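Local coordinates for ficolin-3 (Homo sapiens, PDB 2J5Z), which is a lectin that binds galactose through a calcium-containing fibrinogen-like domain and probably recognises sugars on targets in innate immunity, at residues M45-G49 and G50-V54. Numbering follows the deposited sequence. Where two conformers were deposited one is given.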
ATOM      1  N   MET A  45       0.514  -4.416  14.074  1.00 19.08           N
ATOM      2  CA  MET A  45       1.159  -3.953  15.292  1.00 20.63           C
ATOM      3  C   MET A  45       0.175  -3.306  16.258  1.00 23.30           C
ATOM      4  O   MET A  45       0.583  -2.723  17.259  1.00 23.49           O
ATOM      5  CB  MET A  45       2.260  -2.950  14.953  1.00 19.32           C
ATOM      6  CG  MET A  45       3.379  -3.512  14.057  1.00 17.59           C
ATOM      7  SD  MET A  45       4.015  -5.060  14.730  1.00 16.88           S
ATOM      8  CE  MET A  45       5.666  -5.062  14.011  1.00 14.92           C
ATOM      9  N   ASP A  46      -1.121  -3.425  15.975  0.50 24.49           N
ATOM     10  CA  ASP A  46      -2.126  -2.680  16.743  0.50 26.61           C
ATOM     11  C   ASP A  46      -3.240  -3.526  17.375  0.50 28.02           C
ATOM     12  O   ASP A  46      -3.620  -3.293  18.526  0.50 28.67           O
ATOM     13  CB  ASP A  46      -2.721  -1.552  15.891  0.50 26.32           C
ATOM     14  CG  ASP A  46      -3.190  -0.371  16.729  0.50 26.28           C
ATOM     15  OD1 ASP A  46      -3.359  -0.547  17.956  0.50 26.68           O
ATOM     16  OD2 ASP A  46      -3.375   0.729  16.167  0.50 25.22           O
ATOM     17  N   THR A  47      -3.772  -4.497  16.639  1.00 29.48           N
ATOM     18  CA  THR A  47      -4.849  -5.320  17.170  1.00 32.18           C
ATOM     19  C   THR A  47      -4.398  -6.239  18.293  1.00 33.11           C
ATOM     20  O   THR A  47      -3.415  -6.969  18.159  1.00 33.84           O
ATOM     21  CB  THR A  47      -5.592  -6.108  16.069  1.00 32.61           C
ATOM     22  OG1 THR A  47      -4.926  -7.347  15.826  1.00 35.60           O
ATOM     23  CG2 THR A  47      -5.674  -5.298  14.796  1.00 33.50           C
ATOM     24  N   GLU A  48      -5.110  -6.170  19.417  1.00 34.15           N
ATOM     25  CA  GLU A  48      -4.906  -7.098  20.524  1.00 34.43           C
ATOM     26  C   GLU A  48      -3.487  -7.028  21.081  1.00 33.24           C
ATOM     27  O   GLU A  48      -2.917  -8.041  21.486  1.00 34.06           O
ATOM     28  CB  GLU A  48      -5.208  -8.526  20.061  1.00 36.49           C
ATOM     29  CG  GLU A  48      -5.760  -9.438  21.133  1.00 39.36           C
ATOM     30  CD  GLU A  48      -7.271  -9.463  21.138  1.00 42.58           C
ATOM     31  OE1 GLU A  48      -7.893  -8.385  21.287  1.00 43.49           O
ATOM     32  OE2 GLU A  48      -7.837 -10.571  20.990  1.00 44.82           O
ATOM     33  N   GLY A  49      -2.909  -5.837  21.094  1.00 31.33           N
ATOM     34  CA  GLY A  49      -1.582  -5.669  21.661  1.00 29.73           C
ATOM     35  C   GLY A  49      -0.479  -5.662  20.620  1.00 28.28           C
ATOM     36  O   GLY A  49       0.645  -5.258  20.908  1.00 28.07           O
ATOM     37  N   GLY A  50      -0.801  -6.106  19.408  1.00 26.07           N
ATOM     38  CA  GLY A  50       0.152  -6.051  18.298  1.00 23.88           C
ATOM     39  C   GLY A  50       1.124  -7.219  18.262  1.00 22.27           C
ATOM     40  O   GLY A  50       1.201  -8.010  19.206  1.00 23.12           O
ATOM     41  N   GLY A  51       1.864  -7.322  17.162  1.00 19.68           N
ATOM     42  CA  GLY A  51       2.860  -8.385  16.981  1.00 18.55           C
ATOM     43  C   GLY A  51       2.346  -9.586  16.198  1.00 17.26           C
ATOM     44  O   GLY A  51       2.931 -10.679  16.261  1.00 17.84           O
ATOM     45  N   TRP A  52       1.269  -9.387  15.449  1.00 16.10           N
ATOM     46  CA  TRP A  52       0.651 -10.478  14.679  1.00 16.24           C
ATOM     47  C   TRP A  52       1.163 -10.564  13.248  1.00 15.55           C
ATOM     48  O   TRP A  52       1.170  -9.576  12.530  1.00 14.05           O
ATOM     49  CB  TRP A  52      -0.860 -10.304  14.613  1.00 17.39           C
ATOM     50  CG  TRP A  52      -1.558 -10.379  15.936  1.00 19.09           C
ATOM     51  CD1 TRP A  52      -1.873  -9.336  16.758  1.00 20.91           C
ATOM     52  CD2 TRP A  52      -2.065 -11.553  16.561  1.00 19.77           C
ATOM     53  NE1 TRP A  52      -2.528  -9.789  17.864  1.00 20.00           N
ATOM     54  CE2 TRP A  52      -2.666 -11.150  17.773  1.00 20.51           C
ATOM     55  CE3 TRP A  52      -2.068 -12.905  16.222  1.00 20.10           C
ATOM     56  CZ2 TRP A  52      -3.260 -12.055  18.647  1.00 20.96           C
ATOM     57  CZ3 TRP A  52      -2.654 -13.812  17.105  1.00 21.18           C
ATOM     58  CH2 TRP A  52      -3.245 -13.378  18.298  1.00 20.46           C
ATOM     59  N   LEU A  53       1.555 -11.764  12.827  1.00 14.34           N
ATOM     60  CA  LEU A  53       1.958 -11.991  11.448  1.00 13.78           C
ATOM     61  C   LEU A  53       0.715 -12.424  10.675  1.00 12.87           C
ATOM     62  O   LEU A  53       0.174 -13.501  10.909  1.00 13.09           O
ATOM     63  CB  LEU A  53       3.033 -13.086  11.385  1.00 14.23           C
ATOM     64  CG  LEU A  53       3.906 -13.185  10.133  1.00 18.04           C
ATOM     65  CD1 LEU A  53       5.075 -14.142  10.417  1.00 18.71           C
ATOM     66  CD2 LEU A  53       3.076 -13.628   8.918  1.00 18.33           C
ATOM     67  N   VAL A  54       0.261 -11.580   9.754  1.00 12.47           N
ATOM     68  CA  VAL A  54      -0.938 -11.866   8.980  1.00 12.91           C
ATOM     69  C   VAL A  54      -0.553 -12.663   7.754  1.00 12.23           C
ATOM     70  O   VAL A  54       0.181 -12.159   6.892  1.00 13.40           O
ATOM     71  CB  VAL A  54      -1.643 -10.571   8.542  1.00 13.14           C
ATOM     72  CG1 VAL A  54      -2.931 -10.884   7.735  1.00 12.51           C
ATOM     73  CG2 VAL A  54      -1.942  -9.694   9.778  1.00 13.56           C
TER
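Trp52 closes against Thr47 and Glu48 where the loop after strand 38-44 turns back into strand 52-58 in the antiparallel sheet of the fibrinogen-like domain; the loop runs into a G1 beta bulge, in which Gly51 and Trp52 both face Asp44. The tight part is the turn itself. Gly50 N donates to Thr47 O at 3.0 Å, reaching the oxygen from above its carbonyl plane (C=O...N angle 118°). With phi at +84°, Gly50 CA lies against the Met45 carbonyl, in a CA-H...O contact with Met45 O at 3.5 Å. On the buried flank Met45 folds back at chi2 (-51°), which leaves SD 4.0 Å from Gly51 N, while its side chain also packs on helix 15-20. Asp46 turns to the subunit interface, where in one conformer OD2 forms a salt bridge with Arg67 of the second subunit, another copy of the protein. The side of Glu48 and Gly49 is looser and opens towards solvent. Glu48 touches the indole chiefly through CB, 3.7 Å from Trp52 NE1, before its chain bends away and its carboxylate pairs with Arg102. Back in the tight part, Thr47 crosses Trp52 at roughly a right angle, and at the pyrrole edge of the indole, near the ring plane, Thr47 O lies 3.2 Å from Trp52 CD1.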